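Designed helical repeat protein (Synthetic construct, PDB 5CWD) is a de novo designed, disulfide-bearing helical repeat protein with no assigned biological function, made in a computational exploration of repeat-protein architectures. Local coordinates at residues G42-T45 with K46-A49. Residues are numbered along the deposited sequence; the frame is centred on the assembly and turned at random.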
ATOM      1  N   GLY A  42     -18.590 -11.528  -8.742  1.00 61.35           N
ATOM      2  CA  GLY A  42     -18.330 -11.377 -10.160  1.00 57.77           C
ATOM      3  C   GLY A  42     -17.369 -10.238 -10.423  1.00 57.12           C
ATOM      4  O   GLY A  42     -17.393  -9.629 -11.494  1.00 56.69           O
ATOM      5  N   MET A  43     -16.526  -9.948  -9.437  1.00 58.23           N
ATOM      6  CA  MET A  43     -15.518  -8.904  -9.567  1.00 58.15           C
ATOM      7  C   MET A  43     -14.212  -9.503 -10.081  1.00 57.53           C
ATOM      8  O   MET A  43     -13.835 -10.602  -9.675  1.00 58.10           O
ATOM      9  CB  MET A  43     -15.280  -8.207  -8.227  1.00 59.95           C
ATOM     10  CG  MET A  43     -14.176  -7.155  -8.267  1.00 59.46           C
ATOM     11  SD  MET A  43     -13.917  -6.341  -6.683  1.00 56.16           S
ATOM     12  CE  MET A  43     -15.482  -5.495  -6.484  1.00 64.85           C
ATOM     13  N   PRO A  44     -13.517  -8.786 -10.981  1.00 56.25           N
ATOM     14  CA  PRO A  44     -12.211  -9.274 -11.437  1.00 54.81           C
ATOM     15  C   PRO A  44     -11.227  -9.448 -10.283  1.00 55.17           C
ATOM     16  O   PRO A  44     -11.149  -8.586  -9.408  1.00 56.05           O
ATOM     17  CB  PRO A  44     -11.744  -8.178 -12.399  1.00 55.57           C
ATOM     18  CG  PRO A  44     -12.992  -7.518 -12.858  1.00 53.82           C
ATOM     19  CD  PRO A  44     -13.923  -7.561 -11.692  1.00 55.59           C
ATOM     20  N   THR A  45     -10.491 -10.555 -10.285  1.00 53.95           N
ATOM     21  CA  THR A  45      -9.539 -10.844  -9.221  1.00 54.20           C
ATOM     22  C   THR A  45      -8.481  -9.751  -9.099  1.00 53.63           C
ATOM     23  O   THR A  45      -8.059  -9.408  -7.996  1.00 55.37           O
ATOM     24  CB  THR A  45      -8.840 -12.194  -9.448  1.00 55.80           C
ATOM     25  OG1 THR A  45      -8.295 -12.233 -10.774  1.00 58.23           O
ATOM     26  CG2 THR A  45      -9.823 -13.341  -9.264  1.00 56.91           C
ATOM     27  N   LYS A  46      -8.058  -9.206 -10.235  1.00 53.47           N
ATOM     28  CA  LYS A  46      -7.063  -8.138 -10.244  1.00 52.41           C
ATOM     29  C   LYS A  46      -7.522  -6.946  -9.414  1.00 51.69           C
ATOM     30  O   LYS A  46      -6.796  -6.469  -8.541  1.00 53.07           O
ATOM     31  CB  LYS A  46      -6.768  -7.681 -11.676  1.00 53.74           C
ATOM     32  CG  LYS A  46      -5.977  -8.676 -12.506  1.00 50.92           C
ATOM     33  CD  LYS A  46      -5.322  -7.995 -13.702  1.00 51.12           C
ATOM     34  CE  LYS A  46      -4.360  -8.927 -14.421  1.00 53.49           C
ATOM     35  NZ  LYS A  46      -3.540  -8.205 -15.432  1.00 55.37           N
ATOM     36  N   GLU A  47      -8.730  -6.470  -9.693  1.00 53.48           N
ATOM     37  CA  GLU A  47      -9.261  -5.295  -9.015  1.00 53.99           C
ATOM     38  C   GLU A  47      -9.462  -5.594  -7.534  1.00 52.38           C
ATOM     39  O   GLU A  47      -9.230  -4.739  -6.675  1.00 54.82           O
ATOM     40  CB  GLU A  47     -10.575  -4.852  -9.659  1.00 55.71           C
ATOM     41  CG  GLU A  47     -10.903  -3.381  -9.454  1.00 58.84           C
ATOM     42  CD  GLU A  47     -12.168  -2.961 -10.176  1.00 64.24           C
ATOM     43  OE1 GLU A  47     -13.181  -3.686 -10.073  1.00 66.25           O
ATOM     44  OE2 GLU A  47     -12.147  -1.909 -10.853  1.00 64.83           O
ATOM     45  N   ALA A  48      -9.885  -6.818  -7.241  1.00 50.51           N
ATOM     46  CA  ALA A  48     -10.035  -7.260  -5.863  1.00 51.42           C
ATOM     47  C   ALA A  48      -8.702  -7.158  -5.130  1.00 52.55           C
ATOM     48  O   ALA A  48      -8.598  -6.506  -4.087  1.00 54.76           O
ATOM     49  CB  ALA A  48     -10.553  -8.681  -5.819  1.00 52.52           C
ATOM     50  N   ALA A  49      -7.686  -7.802  -5.692  1.00 53.69           N
ATOM     51  CA  ALA A  49      -6.346  -7.785  -5.120  1.00 51.95           C
ATOM     52  C   ALA A  49      -5.811  -6.360  -5.024  1.00 52.11           C
ATOM     53  O   ALA A  49      -5.102  -6.018  -4.078  1.00 54.27           O
ATOM     54  CB  ALA A  49      -5.413  -8.646  -5.948  1.00 52.03           C
TER
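Met43 and Ala48 meet where the loop after helix 24-40 runs into helix 45-63. The sulfur SD of Met43 rests against the first helical turn, 4.1 Å from CA of Ala48 and 4.2 Å from its methyl CB. Met43 reaches there because its chain runs straight out as far as SD, CG lying trans to the backbone N (chi1 177°), and bends only at the last torsion. Met43 also touches Lys4, Ala7 and Arg8 of helix 4-20, and both it and Ala48 are buried, so this is the close-packed side. Two backbone bonds start the helix: Ala48 N to Pro44 O, 3.1 Å, and Ala49 N to Thr45 O, 2.8 Å. The methyl of Ala49 continues the buried side onto Val79 and Ala83 of helix 66-83. Thr45 ties the helix start to the same neighbour: with OG1 set between its own N and carbonyl carbon (chi1 52°), the hydroxyl donates a hydrogen bond to the backbone O of Ala83.

The outer side is looser. Glu47 crosses Met43 at about a right angle, its OE1 standing 4.0 Å from Met43 CG, a contact without a polar bond. The exposed Pro44 ring lies near the same carboxylate, CD to OE1 of Glu47 being 4.3 Å, while the extended chain of Lys46 leads its amine away from the loop. Gly42, with positive phi, closes the preceding helix in a Schellman motif and Pro44 takes the N-cap position of the next, a short helix-loop-helix connection in an all-helical repeat fold.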